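Side-chain contacts in inositol-1-monophosphatase (Nostoc sp., PDB 5ZHH), which probably hydrolyses the phosphate ester of inositol monophosphates, releasing free inositol and inorganic phosphate: residues T92-A96 with H97-A101; K48-E51 with A52-E56. All blocks are in the same frame, centred on the assembly; numbering follows the deposited sequence.

Interaction 1: T92-A96 with H97-A101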
loop_
_atom_site.group_PDB
_atom_site.type_symbol
_atom_site.label_atom_id
_atom_site.label_comp_id
_atom_site.label_asym_id
_atom_site.label_seq_id
_atom_site.Cartn_x
_atom_site.Cartn_y
_atom_site.Cartn_z
ATOM N N THR A 92 6.358 8.290 -21.191
ATOM C CA THR A 92 5.047 8.453 -21.814
ATOM C C THR A 92 4.609 7.189 -22.547
ATOM O O THR A 92 3.430 6.830 -22.503
ATOM C CB THR A 92 5.048 9.656 -22.758
ATOM O OG1 THR A 92 6.147 9.555 -23.669
ATOM C CG2 THR A 92 5.166 10.951 -21.967
ATOM N N THR A 93 5.532 6.520 -23.249
ATOM C CA THR A 93 5.194 5.254 -23.897
ATOM C C THR A 93 4.717 4.227 -22.875
ATOM O O THR A 93 3.688 3.567 -23.074
ATOM C CB THR A 93 6.404 4.727 -24.678
ATOM O OG1 THR A 93 6.721 5.633 -25.738
ATOM C CG2 THR A 93 6.118 3.361 -25.273
ATOM N N ASN A 94 5.452 4.089 -21.764
ATOM C CA ASN A 94 5.033 3.205 -20.676
ATOM C C ASN A 94 3.647 3.578 -20.166
ATOM O O ASN A 94 2.792 2.709 -19.956
ATOM C CB ASN A 94 6.032 3.275 -19.516
ATOM C CG ASN A 94 7.301 2.488 -19.774
ATOM O OD1 ASN A 94 7.380 1.688 -20.711
ATOM N ND2 ASN A 94 8.310 2.713 -18.931
ATOM N N TYR A 95 3.422 4.870 -19.925
ATOM C CA TYR A 95 2.138 5.307 -19.386
ATOM C C TYR A 95 0.997 4.942 -20.324
ATOM O O TYR A 95 -0.040 4.434 -19.882
ATOM C CB TYR A 95 2.162 6.812 -19.132
ATOM C CG TYR A 95 0.947 7.320 -18.391
ATOM C CD1 TYR A 95 0.893 7.279 -17.005
ATOM C CD2 TYR A 95 -0.140 7.855 -19.078
ATOM C CE1 TYR A 95 -0.212 7.746 -16.318
ATOM C CE2 TYR A 95 -1.249 8.330 -18.397
ATOM C CZ TYR A 95 -1.276 8.268 -17.020
ATOM O OH TYR A 95 -2.369 8.726 -16.326
ATOM N N ALA A 96 1.184 5.169 -21.629
ATOM C CA ALA A 96 0.151 4.834 -22.605
ATOM C C ALA A 96 -0.196 3.349 -22.578
ATOM O O ALA A 96 -1.341 2.974 -22.856
ATOM C CB ALA A 96 0.599 5.253 -24.006
ATOM N N HIS A 97 0.769 2.493 -22.252
ATOM C CA HIS A 97 0.548 1.055 -22.174
ATOM C C HIS A 97 0.249 0.580 -20.756
ATOM O O HIS A 97 0.049 -0.622 -20.546
ATOM C CB HIS A 97 1.778 0.309 -22.715
ATOM C CG HIS A 97 1.962 0.422 -24.199
ATOM N ND1 HIS A 97 1.509 -0.536 -25.081
ATOM C CD2 HIS A 97 2.551 1.380 -24.955
ATOM C CE1 HIS A 97 1.814 -0.177 -26.315
ATOM N NE2 HIS A 97 2.443 0.984 -26.268
ATOM N N GLN A 98 0.207 1.496 -19.783
ATOM C CA GLN A 98 0.157 1.154 -18.358
ATOM C C GLN A 98 1.314 0.256 -17.945
ATOM O O GLN A 98 1.184 -0.539 -17.015
ATOM C CB GLN A 98 -1.172 0.528 -17.920
ATOM C CG GLN A 98 -2.376 1.441 -18.026
ATOM C CD GLN A 98 -3.317 1.062 -19.136
ATOM O OE1 GLN A 98 -3.050 1.312 -20.313
ATOM N NE2 GLN A 98 -4.442 0.451 -18.765
ATOM N N TYR A 99 2.443 0.368 -18.631
ATOM C CA TYR A 99 3.648 -0.312 -18.182
ATOM C C TYR A 99 4.146 0.426 -16.948
ATOM O O TYR A 99 4.339 1.648 -17.008
ATOM C CB TYR A 99 4.713 -0.331 -19.282
ATOM C CG TYR A 99 5.856 -1.284 -19.001
ATOM C CD1 TYR A 99 5.762 -2.628 -19.340
ATOM C CD2 TYR A 99 7.034 -0.840 -18.394
ATOM C CE1 TYR A 99 6.803 -3.511 -19.083
ATOM C CE2 TYR A 99 8.080 -1.715 -18.128
ATOM C CZ TYR A 99 7.958 -3.046 -18.475
ATOM O OH TYR A 99 8.984 -3.925 -18.220
ATOM N N PRO A 100 4.333 -0.241 -15.829
ATOM C CA PRO A 100 4.547 0.454 -14.539
ATOM C C PRO A 100 5.971 0.965 -14.349
ATOM O O PRO A 100 6.739 0.479 -13.517
ATOM C CB PRO A 100 4.175 -0.630 -13.522
ATOM C CG PRO A 100 4.538 -1.914 -14.198
ATOM C CD PRO A 100 4.415 -1.705 -15.692
ATOM N N ALA A 101 6.350 1.975 -15.147
ATOM C CA ALA A 101 7.635 2.664 -14.986
ATOM C C ALA A 101 7.469 4.063 -15.587
ATOM O O ALA A 101 7.859 4.340 -16.724
ATOM C CB ALA A 101 8.801 1.912 -15.630
#
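Asn-94 lays its side-chain amide alongside the ring of Tyr-99, with OD1 3.4 Å from Tyr-99 CD2 and the two planes 36° apart. The pair straddles the C-terminal end of helix 92-97, which closes in a Schellman motif. The evidence is the positive phi of Gln-98 together with two bonds back into the last turn: Tyr-99 N reaches Asn-94 O at 2.7 Å, and Gln-98 N reaches Tyr-95 O at 3.0 Å. Thr-92 to Asn-94 also end the Asp-Pro-Leu-Asp-Gly-Thr-Thr-Asn signature of this family, which in relatives supplies metal ligands, so the motif reverses the chain just behind a segment that is probably part of the active site.

One turn on from Thr-93, His-97 lays its imidazole alongside that residue. CG lies opposite the carbonyl carbon (chi1 -71°), which brings His-97 CD2 to 3.1 Å from Thr-93 O, the oxygen lying at the ring edge and in the ring plane. That same oxygen accepts the backbone N of His-97. The outer edge of the imidazole belongs to the subunit interface, where NE2 bonds to Gln-183 OE1 of the second subunit.

Both polar side-chain atoms of buried Asn-94 are hydrogen-bonded. Its OD1 bonds to Arg-186 NH1 of the second subunit, and ND2 donates to Ser-188 O of its own chain as well as across the turn. The cross-turn bond fixes the plane of the amide: Ala-101 O lies 2.8 Å from Asn-94 ND2, close to the amide plane, with a nearly straight N-H...O angle of 171°.

Interaction 2: K48-E51 with A52-E56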
loop_
_atom_site.group_PDB
_atom_site.type_symbol
_atom_site.label_atom_id
_atom_site.label_comp_id
_atom_site.label_asym_id
_atom_site.label_seq_id
_atom_site.Cartn_x
_atom_site.Cartn_y
_atom_site.Cartn_z
ATOM N N LYS A 48 -0.753 16.772 -19.765
ATOM C CA LYS A 48 -0.999 18.202 -19.677
ATOM C C LYS A 48 -1.579 18.585 -18.316
ATOM O O LYS A 48 -1.230 19.632 -17.764
ATOM C CB LYS A 48 -1.924 18.627 -20.817
ATOM C CG LYS A 48 -2.339 20.079 -20.777
ATOM C CD LYS A 48 -2.879 20.540 -22.120
ATOM C CE LYS A 48 -2.288 21.888 -22.501
ATOM N NZ LYS A 48 -0.794 21.825 -22.544
ATOM N N ALA A 49 -2.446 17.743 -17.751
ATOM C CA ALA A 49 -3.021 18.043 -16.444
ATOM C C ALA A 49 -1.954 18.010 -15.357
ATOM O O ALA A 49 -1.990 18.809 -14.412
ATOM C CB ALA A 49 -4.146 17.061 -16.125
ATOM N N SER A 50 -1.000 17.087 -15.471
ATOM C CA SER A 50 0.093 17.028 -14.507
ATOM C C SER A 50 0.946 18.288 -14.576
ATOM O O SER A 50 1.281 18.877 -13.542
ATOM C CB SER A 50 0.947 15.786 -14.768
ATOM O OG SER A 50 2.129 15.795 -13.982
ATOM N N GLU A 51 1.274 18.732 -15.790
ATOM C CA GLU A 51 2.103 19.925 -15.958
ATOM C C GLU A 51 1.433 21.163 -15.369
ATOM O O GLU A 51 2.093 21.980 -14.717
ATOM C CB GLU A 51 2.410 20.143 -17.441
ATOM C CG GLU A 51 3.269 21.368 -17.719
ATOM C CD GLU A 51 3.704 21.472 -19.171
ATOM O OE1 GLU A 51 3.057 22.217 -19.935
ATOM O OE2 GLU A 51 4.693 20.814 -19.551
ATOM N N ALA A 52 0.127 21.328 -15.603
ATOM C CA ALA A 52 -0.580 22.485 -15.058
ATOM C C ALA A 52 -0.498 22.520 -13.537
ATOM O O ALA A 52 -0.307 23.587 -12.942
ATOM C CB ALA A 52 -2.040 22.480 -15.516
ATOM N N VAL A 53 -0.633 21.358 -12.892
ATOM C CA VAL A 53 -0.525 21.284 -11.436
ATOM C C VAL A 53 0.878 21.671 -10.979
ATOM O O VAL A 53 1.046 22.434 -10.020
ATOM C CB VAL A 53 -0.916 19.879 -10.942
ATOM C CG1 VAL A 53 -0.476 19.672 -9.506
ATOM C CG2 VAL A 53 -2.410 19.684 -11.066
ATOM N N VAL A 54 1.907 21.134 -11.643
ATOM C CA VAL A 54 3.285 21.447 -11.258
ATOM C C VAL A 54 3.569 22.932 -11.441
ATOM O O VAL A 54 4.119 23.593 -10.551
ATOM C CB VAL A 54 4.285 20.595 -12.060
ATOM C CG1 VAL A 54 5.705 21.011 -11.708
ATOM C CG2 VAL A 54 4.098 19.122 -11.764
ATOM N N LEU A 55 3.210 23.477 -12.603
ATOM C CA LEU A 55 3.514 24.875 -12.890
ATOM C C LEU A 55 2.822 25.799 -11.898
ATOM O O LEU A 55 3.434 26.732 -11.375
ATOM C CB LEU A 55 3.104 25.220 -14.321
ATOM C CG LEU A 55 3.952 24.575 -15.418
ATOM C CD1 LEU A 55 3.502 25.029 -16.796
ATOM C CD2 LEU A 55 5.405 24.912 -15.188
ATOM N N GLU A 56 1.550 25.534 -11.604
ATOM C CA GLU A 56 0.823 26.410 -10.693
ATOM C C GLU A 56 1.506 26.475 -9.333
ATOM O O GLU A 56 1.662 27.560 -8.762
ATOM C CB GLU A 56 -0.623 25.934 -10.552
ATOM C CG GLU A 56 -1.542 26.939 -9.861
ATOM C CD GLU A 56 -1.426 26.899 -8.352
ATOM O OE1 GLU A 56 -1.092 25.819 -7.814
ATOM O OE2 GLU A 56 -1.668 27.947 -7.704
#
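Glu-51 and Leu-55 run side by side, one turn apart and pointing the same way, with Glu-51 CG 3.8 Å from Leu-55 CD1. Here the packing is close on both the backbone and the side-chain level. Leu-55 N bonds to Glu-51 O at 2.8 Å, with an N-H...O angle of 170°. Leu-55 CG, set opposite its own carbonyl carbon (chi1 -70°), settles 3.3 Å from that same Glu-51 O. Glu-51 itself stretches away through an extended chain, CG opposite its backbone N (chi1 180°); this CG meets the leucine, while the side chain as a whole also packs on Glu-71 and Ser-72. With Leu-55 cut back to an alanine, a gap would probably open beside Glu-51 CG, and Ile-67 on strand 66-69 would lose an aliphatic contact.

The inward side continues at Ser-50 and Val-54, where Val-54 CG2 rests 3.3 Å from Ser-50 O and Ser-50 OG bonds to Pro-88 O. These residues identify the setting: helix 44-61 packs beside helix 3-25, which Ala-49, Ser-50 and Val-54 touch, and against the mixed sheet at strands 66-69 and 82-90. This matches the helix pair against a sheet in the layered alpha-beta sandwich of inositol monophosphatases.

On the solvent side the contact is sparser. Exposed Lys-48 trails away from the following turn, and across these segments it is joined to Ala-52 through its backbone oxygen alone. Ala-52 CB is 3.7 Å from Lys-48 O; the bond from Ala-52 N to Lys-48 O, at 3.1 Å, is longer than the one at Leu-55.

Interaction 2 comes first along the chain, within helix 44-61, and interaction 1 follows at the end of short helix 92-97. Strand 82-90 lies between them in sequence and ends immediately before helix 92-97, while residues 97-101 lead on to its antiparallel neighbour, strand 103-110. The two centres are 19 Å apart and the nearest atoms about 8 Å, so the contacts do not touch. Helix 3-25 connects them indirectly, packing on Ala-49 in interaction 2 and accepting the Tyr-95 hydroxyl at Leu-22 O in interaction 1. Their roles in the assembly differ: residues 92-101 meet the second subunit, whereas residues 48-56 touch no other chain and stay within one subunit's helix-sheet layering.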